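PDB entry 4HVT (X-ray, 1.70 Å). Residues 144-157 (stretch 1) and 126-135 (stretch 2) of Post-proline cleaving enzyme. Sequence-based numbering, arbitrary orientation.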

# COMPACT_ATOMS: atom_id res chain seq x y z
N TYR A 144 24.16 -6.60 -1.25
CA TYR A 144 22.78 -6.22 -1.04
C TYR A 144 22.45 -6.34 0.43
O TYR A 144 23.00 -7.19 1.10
CB TYR A 144 21.82 -7.15 -1.81
CG TYR A 144 21.79 -6.95 -3.30
CD1 TYR A 144 22.79 -7.50 -4.10
CD2 TYR A 144 20.78 -6.21 -3.91
CE1 TYR A 144 22.77 -7.34 -5.48
CE2 TYR A 144 20.75 -6.06 -5.30
CZ TYR A 144 21.73 -6.62 -6.07
OH TYR A 144 21.68 -6.41 -7.43
N LEU A 145 21.60 -5.46 0.94
CA LEU A 145 20.97 -5.67 2.25
C LEU A 145 19.59 -6.22 1.97
O LEU A 145 18.81 -5.56 1.30
CB LEU A 145 20.90 -4.35 3.02
CG LEU A 145 22.28 -3.80 3.28
CD1 LEU A 145 22.18 -2.31 3.63
CD2 LEU A 145 23.07 -4.56 4.34
N ILE A 146 19.31 -7.43 2.43
CA ILE A 146 18.03 -8.07 2.18
C ILE A 146 17.12 -7.83 3.37
O ILE A 146 17.42 -8.34 4.43
CB ILE A 146 18.15 -9.60 1.93
CG1 ILE A 146 19.29 -9.95 0.96
CG2 ILE A 146 16.82 -10.18 1.50
CD1 ILE A 146 19.12 -9.43 -0.44
N SER A 147 16.03 -7.08 3.17
CA SER A 147 15.01 -6.88 4.21
C SER A 147 14.07 -8.05 4.32
O SER A 147 13.65 -8.63 3.30
CB SER A 147 14.22 -5.62 3.95
OG SER A 147 15.04 -4.46 4.12
N MET A 148 13.74 -8.39 5.56
CA MET A 148 12.97 -9.59 5.90
C MET A 148 12.13 -9.34 7.14
O MET A 148 12.46 -8.50 7.99
CB MET A 148 13.88 -10.79 6.16
CG MET A 148 14.64 -11.25 4.95
SD MET A 148 15.82 -12.55 5.40
CE MET A 148 17.10 -11.69 6.14
N SER A 149 11.03 -10.07 7.25
CA SER A 149 10.24 -10.07 8.47
C SER A 149 9.82 -11.49 8.80
O SER A 149 9.80 -12.38 7.94
CB SER A 149 8.99 -9.20 8.28
OG SER A 149 8.16 -9.70 7.22
N PHE A 150 9.46 -11.72 10.06
CA PHE A 150 8.83 -12.99 10.40
C PHE A 150 7.33 -12.84 10.13
O PHE A 150 6.64 -12.00 10.72
CB PHE A 150 9.12 -13.38 11.85
CG PHE A 150 10.57 -13.63 12.11
CD1 PHE A 150 11.27 -14.57 11.36
CD2 PHE A 150 11.26 -12.90 13.09
CE1 PHE A 150 12.63 -14.79 11.58
CE2 PHE A 150 12.62 -13.14 13.32
CZ PHE A 150 13.30 -14.08 12.56
N GLY A 151 6.84 -13.64 9.19
CA GLY A 151 5.45 -13.48 8.72
C GLY A 151 5.13 -12.07 8.29
O GLY A 151 6.01 -11.36 7.73
N GLY A 152 3.90 -11.64 8.59
CA GLY A 152 3.41 -10.35 8.18
C GLY A 152 3.58 -9.30 9.25
O GLY A 152 2.85 -8.27 9.25
N LYS A 153 4.56 -9.48 10.15
CA LYS A 153 4.85 -8.41 11.09
C LYS A 153 5.32 -7.13 10.35
O LYS A 153 5.90 -7.22 9.26
CB LYS A 153 5.93 -8.81 12.08
CG LYS A 153 5.45 -9.87 13.07
CD LYS A 153 6.25 -9.90 14.36
CE LYS A 153 7.63 -10.45 14.10
NZ LYS A 153 8.36 -10.23 15.37
N ASP A 154 5.03 -5.97 10.94
CA ASP A 154 5.61 -4.70 10.50
C ASP A 154 7.09 -4.64 10.96
O ASP A 154 7.95 -4.05 10.32
CB ASP A 154 4.86 -3.48 11.06
CG ASP A 154 3.49 -3.22 10.42
OD1 ASP A 154 3.05 -3.93 9.48
OD2 ASP A 154 2.81 -2.28 10.90
N GLU A 155 7.36 -5.20 12.11
CA GLU A 155 8.74 -5.35 12.60
C GLU A 155 9.52 -6.12 11.59
O GLU A 155 9.06 -7.16 11.12
CB GLU A 155 8.76 -6.12 13.89
CG GLU A 155 8.24 -5.31 15.08
CD GLU A 155 8.34 -6.07 16.38
OE1 GLU A 155 7.86 -7.19 16.45
OE2 GLU A 155 8.89 -5.49 17.38
N MET A 156 10.74 -5.66 11.31
CA MET A 156 11.59 -6.29 10.32
C MET A 156 13.08 -6.12 10.66
O MET A 156 13.45 -5.39 11.59
CB MET A 156 11.27 -5.77 8.94
CG MET A 156 11.34 -4.27 8.77
SD MET A 156 10.88 -3.76 7.05
CE MET A 156 9.29 -4.36 6.84
N PHE A 157 13.90 -6.86 9.92
CA PHE A 157 15.36 -6.88 10.10
C PHE A 157 15.95 -7.01 8.69
O PHE A 157 15.25 -6.78 7.70
CB PHE A 157 15.79 -8.03 11.02
CG PHE A 157 15.32 -9.35 10.61
CD1 PHE A 157 14.01 -9.75 10.84
CD2 PHE A 157 16.18 -10.23 9.94
CE1 PHE A 157 13.57 -10.98 10.43
CE2 PHE A 157 15.73 -11.48 9.56
CZ PHE A 157 14.43 -11.84 9.79
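Stretch 2, residues 126-135: GKKVAYRGVS

Stretch 2 lies beside stretch 1 as an antiparallel β-strand. Residues 129-135 pair with strand 144-150, and their N-to-C directions differ by 146°. The axes approach to 4.5 Å. Gly126, with positive phi, is the first residue after a helix to leave helical phi/psi, and Lys127 and Lys128 lead into the strand in extended conformation.

Pairing starts beside the type II' turn from Phe150 to Lys153. Gly151 N donates to Lys128 O at 3.1 Å. Ala130 N to Ser149 O is 2.9 Å, and Ser149 N to Ala130 O is 3.1 Å. At the far end, Leu145 N reaches Ser135 O at 2.8 Å and Ser135 N reaches Leu145 O at 3.0 Å.

Between these two pairs the register shifts by one. This is a β-bulge: Ser147 faces both Arg132 and Gly133. Ser147 O accepts from Arg132 N at 2.8 Å, while Ser147 N donates to Gly133 O at 2.9 Å. Arg132 has phi/psi of -129/21. Gly133 has 110/176, where a CB would be jammed against the carbonyl O of Arg132.

On one face of the sheet the side chains interlock in a row. Val129 fills the space between Phe150 and Met148: its CG2 lies 4.1 Å from Phe150 CE1, at the ring edge, and its CG1 lies 3.6 Å from Met148 SD. Tyr131 meets Ile146 more loosely, with Tyr131 CD1 4.5 Å from Ile146 CG2. Val134 fits between Ile146 and Tyr144. Val134 CG1 is 3.6 Å from Ile146 CD1, and Val134 CG2 is 3.8 Å from Tyr144 CD2, at the edge of that ring.

Leu145, Ser149, Ala130 and Ser135 point to the other face. Ser149 and Ala130 are small and leave a hollow: Ala130 CB lies 3.6 Å from Ser149 OG and 3.6 Å from Gly151 O. Ser149 OG also donates to Gly151 O at 2.8 Å.

Arg132 is the main bump, and its side chain lies over this hollow. It has the largest covered area of any residue in either stretch, 118 Å². Its chi1 to chi3 are all m, and the folded chain brings the guanidinium into a pocket lined by Ser149, Lys153 and Met156. Arg132 NH1 donates to Ser149 OG at 2.9 Å and to Lys153 O at 2.9 Å, both near the guanidinium plane. Met156 CE covers one face, 3.6 Å from Arg132 CZ. A water extends the contact to Asp154: it accepts from Arg132 NH2 at 2.8 Å and donates to Asp154 OD1 at 2.7 Å. Arg132 thus joins its strand to Ser149, to the end of the turn at Lys153, through water to Asp154 and by packing to Met156.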

# COMPACT_ATOMS: atom_id res chain seq x y z
N GLY A 126 12.88 -22.30 10.97
CA GLY A 126 11.68 -22.81 11.65
C GLY A 126 10.53 -21.82 11.80
O GLY A 126 9.63 -22.04 12.62
N LYS A 127 10.53 -20.76 10.99
CA LYS A 127 9.48 -19.73 11.01
C LYS A 127 9.38 -19.16 9.59
O LYS A 127 10.36 -19.23 8.85
CB LYS A 127 9.84 -18.62 12.01
N LYS A 128 8.21 -18.65 9.22
CA LYS A 128 8.00 -18.04 7.90
C LYS A 128 8.95 -16.82 7.88
O LYS A 128 8.82 -15.97 8.74
CB LYS A 128 6.56 -17.52 7.72
CG LYS A 128 5.41 -18.49 7.41
CD LYS A 128 4.37 -17.73 6.56
CE LYS A 128 2.88 -18.07 6.74
NZ LYS A 128 2.59 -19.48 7.10
N VAL A 129 9.88 -16.76 6.93
CA VAL A 129 10.73 -15.57 6.70
C VAL A 129 10.26 -14.96 5.38
O VAL A 129 10.37 -15.58 4.36
CB VAL A 129 12.23 -15.95 6.59
CG1 VAL A 129 13.07 -14.73 6.29
CG2 VAL A 129 12.73 -16.59 7.87
N ALA A 130 9.67 -13.78 5.45
CA ALA A 130 9.12 -13.06 4.32
C ALA A 130 10.13 -12.09 3.73
O ALA A 130 10.80 -11.36 4.45
CB ALA A 130 7.87 -12.31 4.74
N TYR A 131 10.24 -12.07 2.40
CA TYR A 131 11.03 -11.09 1.67
C TYR A 131 10.36 -9.74 1.69
O TYR A 131 9.16 -9.61 1.38
CB TYR A 131 11.11 -11.53 0.22
CG TYR A 131 11.67 -10.54 -0.78
CD1 TYR A 131 13.00 -10.26 -0.83
CD2 TYR A 131 10.83 -9.89 -1.68
CE1 TYR A 131 13.52 -9.36 -1.76
CE2 TYR A 131 11.33 -9.03 -2.64
CZ TYR A 131 12.67 -8.77 -2.67
OH TYR A 131 13.16 -7.90 -3.60
N ARG A 132 11.12 -8.71 2.06
CA ARG A 132 10.58 -7.37 2.18
C ARG A 132 11.41 -6.30 1.40
O ARG A 132 11.24 -5.12 1.65
CB ARG A 132 10.43 -6.93 3.67
CG ARG A 132 9.70 -7.89 4.59
CD ARG A 132 8.20 -8.08 4.29
NE ARG A 132 7.48 -6.84 4.39
CZ ARG A 132 6.77 -6.47 5.46
NH1 ARG A 132 6.72 -7.23 6.52
NH2 ARG A 132 6.10 -5.32 5.44
N GLY A 133 12.18 -6.74 0.41
CA GLY A 133 12.88 -5.84 -0.52
C GLY A 133 14.38 -5.85 -0.30
O GLY A 133 14.86 -6.52 0.60
N VAL A 134 15.09 -5.12 -1.15
CA VAL A 134 16.56 -5.15 -1.15
C VAL A 134 17.08 -3.76 -1.36
O VAL A 134 16.39 -2.88 -1.91
CB VAL A 134 17.21 -6.07 -2.24
CG1 VAL A 134 16.69 -7.47 -2.21
CG2 VAL A 134 17.05 -5.46 -3.64
N SER A 135 18.31 -3.52 -0.91
CA SER A 135 19.03 -2.29 -1.22
C SER A 135 20.46 -2.67 -1.65
O SER A 135 21.19 -3.35 -0.90
CB SER A 135 19.14 -1.39 -0.01
OG SER A 135 19.76 -0.21 -0.45
O HOH W 1 3.91 -5.15 7.23